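Local coordinates for ribosomal silencing factor RsfS (Bacillus halodurans, PDB 2O5A), which probably acts as a ribosomal silencing factor, binding ribosomal protein uL14 on the large subunit and so preventing the two ribosomal subunits from joining to translate, at residues A[17-22]-A[38-43]; A[12-17]-A[53-58]. All blocks are in the same frame, centred on the assembly; numbering follows the deposited sequence.

Contact 1: A[17-22]-A[38-43]; sequences KKAEQV and LICHGN
An antiparallel beta bridge pins the loop leaving helix 4-16 to strand 36-42 of the mixed sheet, just before that loop turns a corner and enters edge strand 22-26. Glu20 and His41 form the hydrogen-bonded pair: Glu20 N donates to His41 O at 3.2 Å, and His41 N returns the bond to Glu20 O, each carbonyl being met in its plane. Their side chains share one face of the sheet. The imidazole, its CG set between backbone N and carbonyl carbon (chi1 77°), tips back toward the loop, so that Glu20 O lies 3.8 Å above the plane of the His41 ring, offset to its rim. Glu20 reaches past it in extended form, its carboxylate turned 89° from the ring, while Gln21 OE1 comes to the ring edge in plane, and Tyr97 meets the same imidazole. An alanine in place of His41 would remove the imidazole, which would probably loosen the packing of the Glu20 and Gln21 side chains and lose the ring contact with Tyr97. On the other face the contact is apolar: Ala19 CB touches Cys40 SG at 3.8 Å, and Val22 sends CG1 to Leu38 CD1 and CG2 to Cys40 CB. At the far end the Glu20 carboxylate crosses the Asn43 amide, whose ND2 gives weak hydrogen bonds to both oxygens, 3.4 Å to Glu20 OE1 and 3.2 Å to Glu20 OE2.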
loop_
_atom_site.group_PDB
_atom_site.type_symbol
_atom_site.label_atom_id
_atom_site.label_comp_id
_atom_site.label_asym_id
_atom_site.label_seq_id
_atom_site.Cartn_x
_atom_site.Cartn_y
_atom_site.Cartn_z
ATOM N N LYS A 17 10.395 -15.425 15.744
ATOM C CA LYS A 17 9.000 -15.596 16.143
ATOM C C LYS A 17 8.185 -16.467 15.189
ATOM O O LYS A 17 6.969 -16.586 15.345
ATOM C CB LYS A 17 8.323 -14.231 16.288
ATOM C CG LYS A 17 8.939 -13.315 17.342
ATOM C CD LYS A 17 8.586 -13.720 18.774
ATOM C CE LYS A 17 9.355 -14.943 19.253
ATOM N NZ LYS A 17 9.072 -15.245 20.686
ATOM N N LYS A 18 8.850 -17.058 14.203
ATOM C CA LYS A 18 8.192 -17.942 13.238
ATOM C C LYS A 18 7.301 -17.258 12.202
ATOM O O LYS A 18 6.342 -17.864 11.721
ATOM C CB LYS A 18 7.359 -18.993 13.977
ATOM C CG LYS A 18 8.120 -19.787 15.019
ATOM C CD LYS A 18 9.200 -20.647 14.394
ATOM C CE LYS A 18 9.725 -21.642 15.408
ATOM N NZ LYS A 18 8.607 -22.217 16.204
ATOM N N ALA A 19 7.600 -16.011 11.853
ATOM C CA ALA A 19 6.787 -15.316 10.858
ATOM C C ALA A 19 6.874 -16.073 9.543
ATOM O O ALA A 19 7.962 -16.450 9.106
ATOM C CB ALA A 19 7.275 -13.901 10.668
ATOM N N GLU A 20 5.727 -16.287 8.910
ATOM C CA GLU A 20 5.683 -17.022 7.654
ATOM C C GLU A 20 5.644 -16.155 6.397
ATOM O O GLU A 20 5.217 -15.001 6.428
ATOM C CB GLU A 20 4.487 -17.978 7.670
ATOM C CG GLU A 20 4.584 -19.052 8.746
ATOM C CD GLU A 20 3.289 -19.817 8.929
ATOM O OE1 GLU A 20 3.327 -20.942 9.471
ATOM O OE2 GLU A 20 2.232 -19.288 8.539
ATOM N N GLN A 21 6.104 -16.741 5.295
ATOM C CA GLN A 21 6.152 -16.085 3.992
ATOM C C GLN A 21 6.885 -14.747 4.009
ATOM O O GLN A 21 6.383 -13.744 3.501
ATOM C CB GLN A 21 4.737 -15.888 3.444
ATOM C CG GLN A 21 3.902 -17.157 3.421
ATOM C CD GLN A 21 2.788 -17.099 2.396
ATOM O OE1 GLN A 21 2.183 -16.050 2.177
ATOM N NE2 GLN A 21 2.502 -18.233 1.770
ATOM N N VAL A 22 8.079 -14.743 4.594
ATOM C CA VAL A 22 8.887 -13.533 4.670
ATOM C C VAL A 22 9.357 -13.116 3.281
ATOM O O VAL A 22 9.976 -13.899 2.560
ATOM C CB VAL A 22 10.126 -13.744 5.567
ATOM C CG1 VAL A 22 11.079 -12.564 5.430
ATOM C CG2 VAL A 22 9.696 -13.903 7.012
ATOM N N LEU A 38 9.989 -5.082 4.301
ATOM C CA LEU A 38 9.946 -6.491 4.682
ATOM C C LEU A 38 8.522 -6.931 5.018
ATOM O O LEU A 38 7.882 -6.360 5.903
ATOM C CB LEU A 38 10.865 -6.733 5.884
ATOM C CG LEU A 38 11.072 -8.176 6.365
ATOM C CD1 LEU A 38 11.768 -8.993 5.284
ATOM C CD2 LEU A 38 11.904 -8.168 7.639
ATOM N N ILE A 39 8.040 -7.951 4.308
ATOM C CA ILE A 39 6.697 -8.477 4.507
ATOM C C ILE A 39 6.652 -9.904 5.036
ATOM O O ILE A 39 7.491 -10.746 4.705
ATOM C CB ILE A 39 5.892 -8.396 3.210
ATOM C CG1 ILE A 39 6.198 -7.042 2.565
ATOM C CG2 ILE A 39 4.405 -8.628 3.489
ATOM C CD1 ILE A 39 5.530 -6.761 1.288
ATOM N N CYS A 40 5.656 -10.151 5.871
ATOM C CA CYS A 40 5.447 -11.452 6.476
ATOM C C CYS A 40 4.094 -11.432 7.155
ATOM O O CYS A 40 3.404 -10.410 7.155
ATOM C CB CYS A 40 6.545 -11.740 7.496
ATOM S SG CYS A 40 6.586 -10.579 8.879
ATOM N N HIS A 41 3.710 -12.560 7.736
ATOM C CA HIS A 41 2.422 -12.627 8.398
ATOM C C HIS A 41 2.393 -13.615 9.552
ATOM O O HIS A 41 3.246 -14.497 9.662
ATOM C CB HIS A 41 1.336 -12.993 7.384
ATOM C CG HIS A 41 1.314 -14.442 7.012
ATOM N ND1 HIS A 41 1.091 -15.444 7.932
ATOM C CD2 HIS A 41 1.489 -15.060 5.819
ATOM C CE1 HIS A 41 1.125 -16.612 7.321
ATOM N NE2 HIS A 41 1.364 -16.411 6.042
ATOM N N GLY A 42 1.394 -13.444 10.410
ATOM C CA GLY A 42 1.212 -14.325 11.549
ATOM C C GLY A 42 -0.091 -15.063 11.331
ATOM O O GLY A 42 -0.921 -14.624 10.535
ATOM N N ASN A 43 -0.284 -16.177 12.029
ATOM C CA ASN A 43 -1.503 -16.960 11.869
ATOM C C ASN A 43 -2.584 -16.599 12.882
ATOM O O ASN A 43 -3.684 -17.149 12.849
ATOM C CB ASN A 43 -1.178 -18.450 11.960
ATOM C CG ASN A 43 -0.148 -18.880 10.932
ATOM O OD1 ASN A 43 -0.239 -18.518 9.761
ATOM N ND2 ASN A 43 0.838 -19.653 11.369
#

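Contact 2: A[12-17]-A[53-58]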
loop_
_atom_site.group_PDB
_atom_site.type_symbol
_atom_site.label_atom_id
_atom_site.label_comp_id
_atom_site.label_asym_id
_atom_site.label_seq_id
_atom_site.Cartn_x
_atom_site.Cartn_y
_atom_site.Cartn_z
ATOM N N ASN A 12 15.852 -11.634 10.845
ATOM C CA ASN A 12 16.112 -12.538 11.957
ATOM C C ASN A 12 15.054 -12.376 13.043
ATOM O O ASN A 12 14.418 -13.347 13.451
ATOM C CB ASN A 12 17.503 -12.275 12.542
ATOM C CG ASN A 12 18.618 -12.741 11.626
ATOM O OD1 ASN A 12 19.799 -12.603 11.948
ATOM N ND2 ASN A 12 18.249 -13.300 10.478
ATOM N N ALA A 13 14.874 -11.144 13.509
ATOM C CA ALA A 13 13.888 -10.856 14.543
ATOM C C ALA A 13 12.564 -11.508 14.167
ATOM O O ALA A 13 11.995 -12.285 14.937
ATOM C CB ALA A 13 13.704 -9.349 14.684
ATOM N N VAL A 14 12.085 -11.186 12.972
ATOM C CA VAL A 14 10.838 -11.730 12.455
ATOM C C VAL A 14 10.900 -13.257 12.351
ATOM O O VAL A 14 9.880 -13.937 12.473
ATOM C CB VAL A 14 10.524 -11.120 11.065
ATOM C CG1 VAL A 14 9.787 -12.113 10.197
ATOM C CG2 VAL A 14 9.686 -9.861 11.235
ATOM N N ASP A 15 12.101 -13.787 12.135
ATOM C CA ASP A 15 12.292 -15.229 12.006
ATOM C C ASP A 15 12.281 -15.967 13.340
ATOM O O ASP A 15 11.867 -17.124 13.411
ATOM C CB ASP A 15 13.608 -15.522 11.279
ATOM C CG ASP A 15 13.388 -16.132 9.909
ATOM O OD1 ASP A 15 12.652 -15.529 9.100
ATOM O OD2 ASP A 15 13.951 -17.214 9.644
ATOM N N ASP A 16 12.741 -15.301 14.396
ATOM C CA ASP A 16 12.770 -15.909 15.721
ATOM C C ASP A 16 11.358 -16.215 16.207
ATOM O O ASP A 16 11.146 -17.152 16.978
ATOM C CB ASP A 16 13.465 -14.976 16.716
ATOM C CG ASP A 16 14.952 -14.855 16.465
ATOM O OD1 ASP A 16 15.567 -13.897 16.975
ATOM O OD2 ASP A 16 15.511 -15.725 15.765
ATOM N N LYS A 17 10.395 -15.425 15.744
ATOM C CA LYS A 17 9.000 -15.596 16.143
ATOM C C LYS A 17 8.185 -16.467 15.189
ATOM O O LYS A 17 6.969 -16.586 15.345
ATOM C CB LYS A 17 8.323 -14.231 16.288
ATOM C CG LYS A 17 8.939 -13.315 17.342
ATOM C CD LYS A 17 8.586 -13.720 18.774
ATOM C CE LYS A 17 9.355 -14.943 19.253
ATOM N NZ LYS A 17 9.072 -15.245 20.686
ATOM N N HIS A 53 6.644 -7.340 18.233
ATOM C CA HIS A 53 7.332 -7.033 19.482
ATOM C C HIS A 53 8.804 -7.442 19.452
ATOM O O HIS A 53 9.659 -6.722 19.966
ATOM C CB HIS A 53 6.620 -7.714 20.654
ATOM C CG HIS A 53 6.995 -7.152 21.996
ATOM N ND1 HIS A 53 7.995 -7.689 22.773
ATOM C CD2 HIS A 53 6.506 -6.098 22.681
ATOM C CE1 HIS A 53 8.108 -6.987 23.885
ATOM N NE2 HIS A 53 7.211 -6.014 23.855
ATOM N N GLU A 54 9.097 -8.592 18.853
ATOM C CA GLU A 54 10.477 -9.063 18.765
ATOM C C GLU A 54 11.273 -8.081 17.913
ATOM O O GLU A 54 12.465 -7.870 18.139
ATOM C CB GLU A 54 10.529 -10.458 18.137
ATOM C CG GLU A 54 11.934 -11.039 17.975
ATOM C CD GLU A 54 12.657 -11.228 19.297
ATOM O OE1 GLU A 54 11.997 -11.595 20.290
ATOM O OE2 GLU A 54 13.888 -11.024 19.340
ATOM N N LEU A 55 10.602 -7.485 16.932
ATOM C CA LEU A 55 11.239 -6.514 16.055
ATOM C C LEU A 55 11.523 -5.255 16.865
ATOM O O LEU A 55 12.578 -4.636 16.722
ATOM C CB LEU A 55 10.322 -6.181 14.874
ATOM C CG LEU A 55 10.931 -6.357 13.478
ATOM C CD1 LEU A 55 9.911 -5.970 12.422
ATOM C CD2 LEU A 55 12.184 -5.505 13.352
ATOM N N LYS A 56 10.574 -4.887 17.720
ATOM C CA LYS A 56 10.724 -3.713 18.570
ATOM C C LYS A 56 11.830 -3.979 19.583
ATOM O O LYS A 56 12.715 -3.149 19.792
ATOM C CB LYS A 56 9.415 -3.418 19.304
ATOM C CG LYS A 56 9.526 -2.293 20.318
ATOM C CD LYS A 56 8.192 -1.985 20.975
ATOM C CE LYS A 56 8.284 -0.710 21.798
ATOM N NZ LYS A 56 6.981 -0.334 22.404
ATOM N N LYS A 57 11.769 -5.151 20.207
ATOM C CA LYS A 57 12.753 -5.555 21.199
ATOM C C LYS A 57 14.160 -5.525 20.603
ATOM O O LYS A 57 15.079 -4.961 21.195
ATOM C CB LYS A 57 12.420 -6.961 21.706
ATOM C CG LYS A 57 13.285 -7.444 22.856
ATOM C CD LYS A 57 12.675 -8.676 23.509
ATOM C CE LYS A 57 13.602 -9.268 24.556
ATOM N NZ LYS A 57 14.815 -9.861 23.931
ATOM N N VAL A 58 14.318 -6.128 19.429
ATOM C CA VAL A 58 15.612 -6.167 18.751
ATOM C C VAL A 58 16.073 -4.781 18.304
ATOM O O VAL A 58 17.267 -4.477 18.328
ATOM C CB VAL A 58 15.566 -7.098 17.513
ATOM C CG1 VAL A 58 16.712 -6.776 16.562
ATOM C CG2 VAL A 58 15.653 -8.549 17.958
#
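Glu54 leaves its helix with CG anti to the backbone N (chi1 179°) and then bends at chi2 (62°), a shape that sets its CG against Ala13 of helix 12-16 and its CB against Lys17 just beyond the helix end, and lets the carboxylate fold over toward Asp16. Lys17, bent at both chi2 and chi3, crosses this chain at about a right angle, its CG resting 3.4 Å from Glu54 CB. The two residues thus meet through their methylene groups rather than through their charges: Lys17 NZ stays 4.7 Å from Glu54 OE1, too far for a salt bridge. On the other flank Asp16 OD1 lies 4.1 Å from Glu54 OE2, the carboxylate planes steeply inclined to each other. Two like charges so placed would be expected to repel mildly, and the nearby ammonium may soften that effect.

Beneath these charged groups the helices come together at Ala13, whose CB is directed toward helix 53-58. This small group touches Val58 CG2 at 3.9 Å and lies over the backbone near Leu55, while Ala13 O is approached by Glu54 CG at 3.3 Å. Deeper still, Val14 and Leu55 run side by side, Val14 CG2 lying 4.1 Å from Leu55 CD1. No hydrogen bond crosses the interface. The helix segments approach to 8.3 Å between axes, with their N-to-C directions 136° apart, an oblique, roughly antiparallel crossing. Helices 4-16 and 45-61 lie side by side against the mixed sheet, as in an alpha/beta fold.

How the contacts relate
Contacts 1 and 2 have centres about 11 Å apart and share Lys17, where helix 4-16 gives way to the loop leading to strand 22-26. Along the chain, 12-17 comes first, then 17-22, 38-43 and 53-58, so the strand pairing is completed before helix 45-61 returns to close the helix pair. The helix ends in a Schellman motif with Lys18 as its C-prime residue, in which Ala19 N reaches back to Val14 O. Val14, a residue of contact 2, also packs its CG1 on Val22 and Cys40 of contact 1. Together they join the helix pair, through Val14 and the loop after helix 4-16, to the mixed sheet of this Iojap/RsfS family protein.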